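Local coordinates for protein apical membrane antigen AMA1 (Toxoplasma gondii ME49, PDB 4YIV) that takes part in host cell invasion as a microneme surface antigen of the moving junction between parasite and host membranes, at residues A[23-32]-A[227-238]; A[297-305]-A[327-335]. All coordinates share one frame; numbering follows the deposited sequence. Where two conformers were deposited one is given.

Contact 1. Residues A[23-32]-A[227-238]. With CO (cobalt (II) ion), chain I; NAG (2-acetamido-2-deoxy-beta-D-glucopyranose), chain B.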
loop_
_atom_site.group_PDB
_atom_site.type_symbol
_atom_site.label_atom_id
_atom_site.label_comp_id
_atom_site.label_asym_id
_atom_site.label_seq_id
_atom_site.Cartn_x
_atom_site.Cartn_y
_atom_site.Cartn_z
ATOM N N PHE A 23 3.576 -11.135 -14.917
ATOM C CA PHE A 23 2.379 -10.427 -14.497
ATOM C C PHE A 23 2.004 -10.830 -13.079
ATOM O O PHE A 23 1.744 -9.966 -12.233
ATOM C CB PHE A 23 1.223 -10.701 -15.457
ATOM C CG PHE A 23 -0.124 -10.242 -14.952
ATOM C CD1 PHE A 23 -0.507 -8.912 -15.039
ATOM C CD2 PHE A 23 -1.003 -11.154 -14.396
ATOM C CE1 PHE A 23 -1.748 -8.499 -14.565
ATOM C CE2 PHE A 23 -2.248 -10.760 -13.930
ATOM C CZ PHE A 23 -2.624 -9.435 -14.009
ATOM N N MET A 24 2.009 -12.132 -12.807
ATOM C CA MET A 24 1.624 -12.633 -11.490
ATOM C C MET A 24 2.593 -12.249 -10.383
ATOM O O MET A 24 2.193 -12.195 -9.212
ATOM C CB MET A 24 1.484 -14.147 -11.506
ATOM C CG MET A 24 0.298 -14.655 -12.297
ATOM S SD MET A 24 -1.303 -14.039 -11.756
ATOM C CE MET A 24 -1.373 -14.778 -10.126
ATOM N N GLU A 25 3.858 -12.018 -10.735
ATOM C CA GLU A 25 4.867 -11.557 -9.774
ATOM C C GLU A 25 4.436 -10.286 -9.012
ATOM O O GLU A 25 4.732 -10.125 -7.831
ATOM C CB GLU A 25 6.195 -11.274 -10.495
ATOM C CG GLU A 25 7.171 -12.437 -10.515
ATOM C CD GLU A 25 8.192 -12.396 -9.376
ATOM O OE1 GLU A 25 8.985 -11.439 -9.302
ATOM O OE2 GLU A 25 8.225 -13.337 -8.560
ATOM N N ARG A 26 3.698 -9.406 -9.671
ATOM C CA ARG A 26 3.355 -8.136 -9.056
ATOM C C ARG A 26 2.505 -8.310 -7.804
ATOM O O ARG A 26 2.350 -7.360 -7.021
ATOM C CB ARG A 26 2.641 -7.231 -10.057
ATOM C CG ARG A 26 1.243 -7.607 -10.367
ATOM C CD ARG A 26 0.692 -6.824 -11.551
ATOM N NE ARG A 26 1.636 -6.784 -12.662
ATOM C CZ ARG A 26 1.458 -6.097 -13.785
ATOM N NH1 ARG A 26 0.345 -5.377 -13.974
ATOM N NH2 ARG A 26 2.403 -6.150 -14.719
ATOM N N PHE A 27 1.952 -9.506 -7.612
ATOM C CA PHE A 27 1.079 -9.736 -6.474
ATOM C C PHE A 27 1.809 -10.298 -5.277
ATOM O O PHE A 27 1.207 -10.497 -4.223
ATOM C CB PHE A 27 -0.054 -10.661 -6.868
ATOM C CG PHE A 27 -0.952 -10.074 -7.912
ATOM C CD1 PHE A 27 -1.700 -8.956 -7.632
ATOM C CD2 PHE A 27 -1.006 -10.610 -9.197
ATOM C CE1 PHE A 27 -2.518 -8.389 -8.589
ATOM C CE2 PHE A 27 -1.817 -10.052 -10.158
ATOM C CZ PHE A 27 -2.579 -8.948 -9.861
ATOM N N ASN A 28 3.091 -10.581 -5.425
ATOM C CA ASN A 28 3.879 -11.148 -4.338
ATOM C C ASN A 28 4.496 -10.082 -3.472
ATOM O O ASN A 28 5.576 -9.682 -3.685
ATOM C CB ASN A 28 4.938 -12.135 -4.837
ATOM C CG ASN A 28 5.562 -12.940 -3.709
ATOM O OD1 ASN A 28 5.460 -12.569 -2.561
ATOM N ND2 ASN A 28 6.183 -14.060 -4.040
ATOM N N LEU A 29 3.754 -9.638 -2.488
ATOM C CA LEU A 29 4.224 -8.577 -1.609
ATOM C C LEU A 29 5.351 -9.018 -0.679
ATOM O O LEU A 29 6.081 -8.193 -0.125
ATOM C CB LEU A 29 3.060 -8.041 -0.789
ATOM C CG LEU A 29 2.019 -7.335 -1.651
ATOM C CD1 LEU A 29 0.660 -7.181 -0.958
ATOM C CD2 LEU A 29 2.584 -5.922 -2.060
ATOM N N THR A 30 5.520 -10.313 -0.486
ATOM C CA THR A 30 6.677 -10.746 0.300
ATOM C C THR A 30 7.999 -10.526 -0.454
ATOM O O THR A 30 9.036 -10.188 0.121
ATOM C CB THR A 30 6.565 -12.246 0.674
ATOM O OG1 THR A 30 5.291 -12.493 1.280
ATOM C CG2 THR A 30 7.663 -12.605 1.643
ATOM N N HIS A 31 7.904 -10.784 -1.760
ATOM C CA HIS A 31 9.010 -10.703 -2.706
ATOM C C HIS A 31 9.519 -9.283 -2.956
ATOM O O HIS A 31 10.682 -8.992 -2.820
ATOM C CB HIS A 31 8.601 -11.376 -4.034
ATOM C CG HIS A 31 9.709 -11.469 -5.038
ATOM N ND1 HIS A 31 11.024 -11.664 -4.678
ATOM C CD2 HIS A 31 9.694 -11.423 -6.393
ATOM C CE1 HIS A 31 11.777 -11.711 -5.761
ATOM N NE2 HIS A 31 10.994 -11.567 -6.817
ATOM N N HIS A 32 8.625 -8.391 -3.316
ATOM C CA HIS A 32 8.967 -7.052 -3.749
ATOM C C HIS A 32 8.810 -6.015 -2.631
ATOM O O HIS A 32 9.688 -5.227 -2.347
ATOM C CB HIS A 32 8.068 -6.736 -4.943
ATOM C CG HIS A 32 8.105 -7.800 -5.982
ATOM N ND1 HIS A 32 6.993 -8.228 -6.675
ATOM C CD2 HIS A 32 9.143 -8.536 -6.439
ATOM C CE1 HIS A 32 7.349 -9.176 -7.517
ATOM N NE2 HIS A 32 8.647 -9.366 -7.409
ATOM N N LYS A 227 6.380 -4.352 -10.256
ATOM C CA LYS A 227 6.624 -5.283 -9.161
ATOM C C LYS A 227 5.582 -5.227 -8.070
ATOM O O LYS A 227 5.635 -6.053 -7.158
ATOM C CB LYS A 227 7.983 -5.021 -8.545
ATOM C CG LYS A 227 9.114 -5.306 -9.485
ATOM C CD LYS A 227 8.994 -6.766 -9.994
ATOM C CE LYS A 227 10.301 -7.390 -10.352
ATOM N NZ LYS A 227 10.090 -8.878 -10.619
ATOM N N CYS A 228 4.653 -4.275 -8.177
ATOM C CA CYS A 228 3.698 -3.950 -7.105
ATOM C C CYS A 228 2.261 -4.018 -7.653
ATOM O O CYS A 228 2.042 -3.732 -8.861
ATOM C CB CYS A 228 4.020 -2.563 -6.526
ATOM S SG CYS A 228 5.689 -2.389 -5.785
ATOM N N PRO A 229 1.290 -4.483 -6.821
ATOM C CA PRO A 229 -0.064 -4.681 -7.297
ATOM C C PRO A 229 -0.837 -3.377 -7.165
ATOM O O PRO A 229 -1.744 -3.250 -6.335
ATOM C CB PRO A 229 -0.598 -5.774 -6.380
ATOM C CG PRO A 229 0.036 -5.466 -5.079
ATOM C CD PRO A 229 1.415 -4.916 -5.405
ATOM N N ASN A 230 -0.446 -2.395 -7.969
ATOM C CA ASN A 230 -0.911 -1.025 -7.790
ATOM C C ASN A 230 -2.411 -0.843 -7.917
ATOM O O ASN A 230 -3.025 -0.076 -7.163
ATOM C CB ASN A 230 -0.221 -0.104 -8.797
ATOM C CG ASN A 230 1.284 -0.049 -8.588
ATOM O OD1 ASN A 230 1.744 0.351 -7.523
ATOM N ND2 ASN A 230 2.054 -0.476 -9.584
ATOM N N GLN A 231 -2.994 -1.563 -8.865
ATOM C CA GLN A 231 -4.432 -1.509 -9.120
ATOM C C GLN A 231 -5.191 -2.798 -8.766
ATOM O O GLN A 231 -4.635 -3.900 -8.763
ATOM C CB GLN A 231 -4.680 -1.191 -10.595
ATOM C CG GLN A 231 -4.836 0.305 -10.887
ATOM C CD GLN A 231 -3.618 1.111 -10.478
ATOM O OE1 GLN A 231 -3.624 1.852 -9.486
ATOM N NE2 GLN A 231 -2.556 0.945 -11.228
ATOM N N ALA A 232 -6.461 -2.630 -8.449
ATOM C CA ALA A 232 -7.405 -3.748 -8.329
ATOM C C ALA A 232 -7.445 -4.552 -9.647
ATOM O O ALA A 232 -7.145 -4.032 -10.730
ATOM C CB ALA A 232 -8.772 -3.229 -7.987
ATOM N N LEU A 233 -7.787 -5.821 -9.549
ATOM C CA LEU A 233 -7.835 -6.695 -10.720
ATOM C C LEU A 233 -9.261 -7.171 -10.932
ATOM O O LEU A 233 -9.783 -8.001 -10.184
ATOM C CB LEU A 233 -6.877 -7.885 -10.551
ATOM C CG LEU A 233 -6.921 -9.005 -11.601
ATOM C CD1 LEU A 233 -6.389 -8.512 -12.919
ATOM C CD2 LEU A 233 -6.117 -10.212 -11.158
ATOM N N ARG A 234 -9.886 -6.640 -11.977
ATOM C CA ARG A 234 -11.292 -6.890 -12.241
ATOM C C ARG A 234 -11.450 -8.209 -12.972
ATOM O O ARG A 234 -10.642 -8.510 -13.847
ATOM C CB ARG A 234 -11.892 -5.743 -13.081
ATOM C CG ARG A 234 -13.382 -5.852 -13.304
ATOM C CD ARG A 234 -13.961 -4.582 -13.912
ATOM N NE ARG A 234 -13.343 -4.268 -15.196
ATOM C CZ ARG A 234 -13.846 -4.591 -16.388
ATOM N NH1 ARG A 234 -15.005 -5.235 -16.491
ATOM N NH2 ARG A 234 -13.182 -4.256 -17.488
ATOM N N GLY A 235 -12.471 -8.988 -12.607
ATOM C CA GLY A 235 -12.872 -10.161 -13.378
ATOM C C GLY A 235 -12.133 -11.453 -13.082
ATOM O O GLY A 235 -12.243 -12.443 -13.813
ATOM N N TYR A 236 -11.383 -11.470 -11.989
ATOM C CA TYR A 236 -10.626 -12.661 -11.615
ATOM C C TYR A 236 -10.591 -12.769 -10.090
ATOM O O TYR A 236 -10.572 -11.734 -9.415
ATOM C CB TYR A 236 -9.200 -12.609 -12.153
ATOM C CG TYR A 236 -9.065 -12.714 -13.667
ATOM C CD1 TYR A 236 -8.925 -13.950 -14.300
ATOM C CD2 TYR A 236 -9.038 -11.574 -14.452
ATOM C CE1 TYR A 236 -8.782 -14.033 -15.693
ATOM C CE2 TYR A 236 -8.894 -11.650 -15.831
ATOM C CZ TYR A 236 -8.771 -12.877 -16.446
ATOM O OH TYR A 236 -8.632 -12.926 -17.816
ATOM N N ARG A 237 -10.618 -14.011 -9.589
ATOM C CA ARG A 237 -10.340 -14.347 -8.179
ATOM C C ARG A 237 -8.924 -14.826 -8.022
ATOM O O ARG A 237 -8.460 -15.674 -8.797
ATOM C CB ARG A 237 -11.259 -15.451 -7.678
ATOM C CG ARG A 237 -12.707 -15.163 -7.778
ATOM C CD ARG A 237 -13.502 -16.386 -7.288
ATOM N NE ARG A 237 -14.942 -16.164 -7.348
ATOM C CZ ARG A 237 -15.839 -16.953 -6.781
ATOM N NH1 ARG A 237 -17.119 -16.658 -6.896
ATOM N NH2 ARG A 237 -15.450 -18.009 -6.076
ATOM N N PHE A 238 -8.231 -14.298 -7.015
ATOM C CA PHE A 238 -6.925 -14.794 -6.665
ATOM C C PHE A 238 -7.061 -16.271 -6.294
ATOM O O PHE A 238 -8.079 -16.681 -5.736
ATOM C CB PHE A 238 -6.329 -14.026 -5.470
ATOM C CG PHE A 238 -5.796 -12.667 -5.790
ATOM C CD1 PHE A 238 -5.191 -12.385 -7.003
ATOM C CD2 PHE A 238 -5.870 -11.660 -4.831
ATOM C CE1 PHE A 238 -4.670 -11.129 -7.254
ATOM C CE2 PHE A 238 -5.353 -10.385 -5.087
ATOM C CZ PHE A 238 -4.752 -10.122 -6.283
HETATM CO CO CO I . 10.891 -10.822 -8.364
HETATM C C1 NAG B . 6.711 -15.109 -3.136
HETATM C C2 NAG B . 6.823 -16.589 -3.494
HETATM C C3 NAG B . 7.587 -17.361 -2.429
HETATM C C4 NAG B . 8.915 -16.677 -2.148
HETATM C C5 NAG B . 8.683 -15.215 -1.791
HETATM C C6 NAG B . 10.005 -14.505 -1.524
HETATM C C7 NAG B . 4.829 -17.026 -4.806
HETATM C C8 NAG B . 3.422 -17.545 -4.796
HETATM N N2 NAG B . 5.500 -17.159 -3.666
HETATM O O3 NAG B . 7.822 -18.699 -2.881
HETATM O O4 NAG B . 9.577 -17.338 -1.065
HETATM O O5 NAG B . 7.995 -14.550 -2.851
HETATM O O6 NAG B . 10.760 -14.427 -2.738
HETATM O O7 NAG B . 5.326 -16.515 -5.797
HETATM O O HOH W 1 12.042 -9.024 -8.399
HETATM O O HOH W 2 11.240 -13.206 -8.971
HETATM O O HOH W 3 12.878 -11.434 -8.605
#
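F27 lies at the heart of this contact, its ring boxed in by three residues of 227-238. F238 turns its edge onto one face of that ring in a T-shaped pair, centroids 4.9 Å apart and planes at 67°. P229 CB reaches F27 CD1 at 3.6 Å, and L233 splits its methyls: CD2 goes to F27 CZ, while CD1 meets the edge of the F23 ring at CZ. L29 CD2 touches the proline ring at P229 CD.

The other end is polar. K227 NZ makes a weak salt bridge to E25 OE1, which binds the cobalt ion at 2.2 Å beside H31 NE2 and three waters. H32 belongs to the same site but has two modelled conformers, so its contacts are less certain. In one of them the cobalt lies at the ring edge, NE2 is hydrogen-bonded to E25 OE1 at 2.8 Å, ND1 makes a weak bond to K227 O, and K227 CD lies over one ring face, a CH-pi contact 3.8 Å from the centroid. The lysine bends at chi2 (-56°) toward that carboxylate.

Behind this shell, a type I turn from E25 to N28 reverses the chain. N28 OD1 accepts from H31 N in an Asx motif, while N28 ND2 carries the N-linked sugar.

In this soluble outer part of a membrane-anchored AMA1-family protein, the contact joins helix 18-25 to the chain leaving helix 224-227, which the C228-C59 disulfide ties down. L323 of strand 322-326 packs on L233 and F238, and strand 233-234 flanks strand 329-333.

Contact 2. Residues A[297-305]-A[327-335]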
loop_
_atom_site.group_PDB
_atom_site.type_symbol
_atom_site.label_atom_id
_atom_site.label_comp_id
_atom_site.label_asym_id
_atom_site.label_seq_id
_atom_site.Cartn_x
_atom_site.Cartn_y
_atom_site.Cartn_z
ATOM N N GLY A 297 1.522 -11.792 5.443
ATOM C CA GLY A 297 0.278 -11.427 6.076
ATOM C C GLY A 297 -0.943 -11.647 5.212
ATOM O O GLY A 297 -0.814 -12.020 4.044
ATOM N N ARG A 298 -2.124 -11.462 5.785
ATOM C CA ARG A 298 -3.389 -11.673 5.099
ATOM C C ARG A 298 -3.638 -10.402 4.313
ATOM O O ARG A 298 -4.456 -9.598 4.667
ATOM C CB ARG A 298 -4.483 -11.875 6.137
ATOM C CG ARG A 298 -5.797 -12.354 5.574
ATOM C CD ARG A 298 -6.911 -12.433 6.604
ATOM N NE ARG A 298 -6.637 -13.356 7.686
ATOM C CZ ARG A 298 -6.661 -13.048 8.973
ATOM N NH1 ARG A 298 -6.978 -11.845 9.381
ATOM N NH2 ARG A 298 -6.403 -13.975 9.854
ATOM N N ASN A 299 -2.885 -10.276 3.241
ATOM C CA ASN A 299 -2.824 -9.087 2.395
ATOM C C ASN A 299 -3.715 -9.111 1.155
ATOM O O ASN A 299 -3.803 -8.101 0.440
ATOM C CB ASN A 299 -1.404 -8.886 1.881
ATOM C CG ASN A 299 -0.388 -8.774 2.980
ATOM O OD1 ASN A 299 -0.693 -8.325 4.081
ATOM N ND2 ASN A 299 0.839 -9.136 2.668
ATOM N N TYR A 300 -4.372 -10.243 0.920
ATOM C CA TYR A 300 -4.959 -10.559 -0.379
ATOM C C TYR A 300 -6.411 -10.870 -0.229
ATOM O O TYR A 300 -6.837 -11.517 0.740
ATOM C CB TYR A 300 -4.223 -11.757 -1.018
ATOM C CG TYR A 300 -2.757 -11.597 -1.000
ATOM C CD1 TYR A 300 -2.132 -10.770 -1.929
ATOM C CD2 TYR A 300 -1.975 -12.217 -0.047
ATOM C CE1 TYR A 300 -0.818 -10.573 -1.917
ATOM C CE2 TYR A 300 -0.619 -12.025 -0.030
ATOM C CZ TYR A 300 -0.050 -11.205 -0.979
ATOM O OH TYR A 300 1.289 -10.977 -0.995
ATOM N N GLY A 301 -7.216 -10.405 -1.171
ATOM C CA GLY A 301 -8.611 -10.747 -1.093
ATOM C C GLY A 301 -9.380 -10.502 -2.358
ATOM O O GLY A 301 -8.852 -9.907 -3.319
ATOM N N PHE A 302 -10.612 -10.991 -2.372
ATOM C CA PHE A 302 -11.542 -10.593 -3.429
ATOM C C PHE A 302 -12.977 -10.526 -3.016
ATOM O O PHE A 302 -13.461 -11.240 -2.135
ATOM C CB PHE A 302 -11.424 -11.515 -4.661
ATOM C CG PHE A 302 -11.602 -12.996 -4.379
ATOM C CD1 PHE A 302 -12.870 -13.585 -4.352
ATOM C CD2 PHE A 302 -10.485 -13.807 -4.167
ATOM C CE1 PHE A 302 -13.007 -14.972 -4.127
ATOM C CE2 PHE A 302 -10.616 -15.182 -3.961
ATOM C CZ PHE A 302 -11.878 -15.757 -3.942
ATOM N N TYR A 303 -13.642 -9.595 -3.679
ATOM C CA TYR A 303 -15.065 -9.491 -3.649
ATOM C C TYR A 303 -15.655 -10.495 -4.632
ATOM O O TYR A 303 -15.107 -10.704 -5.715
ATOM C CB TYR A 303 -15.466 -8.086 -4.010
ATOM C CG TYR A 303 -16.934 -7.938 -4.132
ATOM C CD1 TYR A 303 -17.562 -8.191 -5.342
ATOM C CD2 TYR A 303 -17.703 -7.552 -3.049
ATOM C CE1 TYR A 303 -18.905 -8.066 -5.472
ATOM C CE2 TYR A 303 -19.067 -7.435 -3.172
ATOM C CZ TYR A 303 -19.653 -7.685 -4.401
ATOM O OH TYR A 303 -21.007 -7.575 -4.586
ATOM N N TYR A 304 -16.750 -11.138 -4.242
ATOM C CA TYR A 304 -17.485 -12.024 -5.136
ATOM C C TYR A 304 -18.917 -12.084 -4.642
ATOM O O TYR A 304 -19.234 -11.543 -3.593
ATOM C CB TYR A 304 -16.865 -13.422 -5.197
ATOM C CG TYR A 304 -16.984 -14.227 -3.909
ATOM C CD1 TYR A 304 -16.211 -13.923 -2.796
ATOM C CD2 TYR A 304 -17.865 -15.284 -3.818
ATOM C CE1 TYR A 304 -16.321 -14.649 -1.629
ATOM C CE2 TYR A 304 -17.987 -16.025 -2.663
ATOM C CZ TYR A 304 -17.217 -15.711 -1.569
ATOM O OH TYR A 304 -17.344 -16.459 -0.421
ATOM N N VAL A 305 -19.775 -12.738 -5.419
ATOM C CA VAL A 305 -21.181 -12.845 -5.093
ATOM C C VAL A 305 -21.487 -14.314 -4.880
ATOM O O VAL A 305 -21.198 -15.154 -5.729
ATOM C CB VAL A 305 -22.066 -12.260 -6.194
ATOM C CG1 VAL A 305 -23.543 -12.458 -5.846
ATOM C CG2 VAL A 305 -21.758 -10.783 -6.361
ATOM N N SER A 327 -16.529 -12.950 -13.716
ATOM C CA SER A 327 -16.798 -11.612 -14.207
ATOM C C SER A 327 -17.320 -10.671 -13.113
ATOM O O SER A 327 -17.197 -9.446 -13.226
ATOM C CB SER A 327 -17.799 -11.697 -15.382
ATOM O OG SER A 327 -19.056 -12.210 -14.939
ATOM N N ALA A 328 -17.868 -11.240 -12.044
ATOM C CA ALA A 328 -18.468 -10.464 -10.970
ATOM C C ALA A 328 -17.459 -10.164 -9.836
ATOM O O ALA A 328 -17.763 -9.401 -8.929
ATOM C CB ALA A 328 -19.659 -11.194 -10.410
ATOM N N ALA A 329 -16.266 -10.744 -9.919
ATOM C CA ALA A 329 -15.270 -10.631 -8.851
ATOM C C ALA A 329 -14.305 -9.472 -9.095
ATOM O O ALA A 329 -14.095 -9.069 -10.231
ATOM C CB ALA A 329 -14.487 -11.950 -8.722
ATOM N N VAL A 330 -13.709 -8.960 -8.017
ATOM C CA VAL A 330 -12.554 -8.063 -8.104
ATOM C C VAL A 330 -11.572 -8.484 -7.006
ATOM O O VAL A 330 -11.987 -8.625 -5.841
ATOM C CB VAL A 330 -12.934 -6.562 -7.913
ATOM C CG1 VAL A 330 -11.689 -5.676 -8.068
ATOM C CG2 VAL A 330 -14.015 -6.123 -8.904
ATOM N N SER A 331 -10.312 -8.682 -7.393
ATOM C CA SER A 331 -9.225 -9.004 -6.465
ATOM C C SER A 331 -8.420 -7.780 -6.068
ATOM O O SER A 331 -7.978 -6.995 -6.923
ATOM C CB SER A 331 -8.328 -10.068 -7.087
ATOM O OG SER A 331 -9.013 -11.320 -7.167
ATOM N N TYR A 332 -8.247 -7.642 -4.750
ATOM C CA TYR A 332 -7.624 -6.500 -4.080
ATOM C C TYR A 332 -6.428 -6.939 -3.270
ATOM O O TYR A 332 -6.337 -8.101 -2.873
ATOM C CB TYR A 332 -8.606 -5.822 -3.122
ATOM C CG TYR A 332 -9.861 -5.283 -3.789
ATOM C CD1 TYR A 332 -9.802 -4.203 -4.680
ATOM C CD2 TYR A 332 -11.089 -5.855 -3.537
ATOM C CE1 TYR A 332 -10.954 -3.711 -5.283
ATOM C CE2 TYR A 332 -12.247 -5.364 -4.131
ATOM C CZ TYR A 332 -12.168 -4.294 -5.004
ATOM O OH TYR A 332 -13.322 -3.824 -5.586
ATOM N N THR A 333 -5.517 -6.015 -3.011
ATOM C CA THR A 333 -4.509 -6.246 -1.998
ATOM C C THR A 333 -4.428 -5.060 -1.085
ATOM O O THR A 333 -4.940 -3.958 -1.380
ATOM C CB THR A 333 -3.095 -6.506 -2.589
ATOM O OG1 THR A 333 -2.502 -5.272 -2.994
ATOM C CG2 THR A 333 -3.169 -7.441 -3.749
ATOM N N ALA A 334 -3.795 -5.290 0.066
ATOM C CA ALA A 334 -3.550 -4.241 1.017
ATOM C C ALA A 334 -2.781 -3.064 0.428
ATOM O O ALA A 334 -2.901 -1.912 0.900
ATOM C CB ALA A 334 -2.788 -4.845 2.247
ATOM N N ALA A 335 -1.977 -3.331 -0.601
ATOM C CA ALA A 335 -1.116 -2.285 -1.165
ATOM C C ALA A 335 -1.805 -1.447 -2.249
ATOM O O ALA A 335 -1.472 -0.270 -2.429
ATOM C CB ALA A 335 0.156 -2.898 -1.760
#
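G301 and Y332 face each other as a hydrogen-bonded antiparallel pair: Y332 N gives to G301 O at 2.7 Å and G301 N to Y332 O at 3.0 Å. Y303 and V330 form the next such pair, with Y303 N to V330 O at 2.9 Å and a longer return bond. Past the strand end, A334 N still reaches N299 O at 2.8 Å. The carbonyls of N299, G301 and Y303 each also take a CA-H...O contact, from T333, S331 and A329 respectively.

The buried middle is closely fitted. At the non-hydrogen-bonded pair F302-S331 the CA atoms come within 4.1 Å, and S331 OG sits 3.5 Å from F302 CB. With chi1 at 55°, F302 CG stands between its own N and carbonyl carbon, and the ring leads away from S331, whose hydroxyl bonds to Y236 O. On the same face Y300 CD1 meets T333 CG2, while N299 CB covers a face of the tyrosine ring. The other face has Y303 CB at the edge of the Y332 ring, where Y332 CE2 lies 4.2 Å away.

Toward 327-328 the fit slackens. Exposed A328 offers its carbonyl O to the edge of the Y303 ring, 3.8 Å from CD1. The chain turns a corner here.

Strand 300-305 is the middle one of a five-stranded antiparallel sheet, hydrogen-bonded on its far side to 311-316; 329-333 is its neighbour, with 233-234 at the edge beyond. Such a sheet with helix 263-272 against it is consistent with the PAN domain named for this protein. That helix covers the Y303 and Y332 face, where W267 meets the Y332 ring; strand 236-242 lies against the opposite face, with R237 on F302 and F238 on T333.

Both contacts are largely buried, but they are built differently. Contact 2 is regular sheet, held by main-chain bonds between neighbouring strands; contact 1 joins a helix end and turn to an irregular segment, using aromatic packing inside and metal-binding polar groups at its other end. Their centres lie about 10 Å apart, and they share an element: strand 233-234 extends the sheet of contact 2, with G235 N probably bonded to A329 O. After the corner at G235, 236-238 enters a different sheet. P229 also packs on T333, and L29 N bonds to Y300 OH.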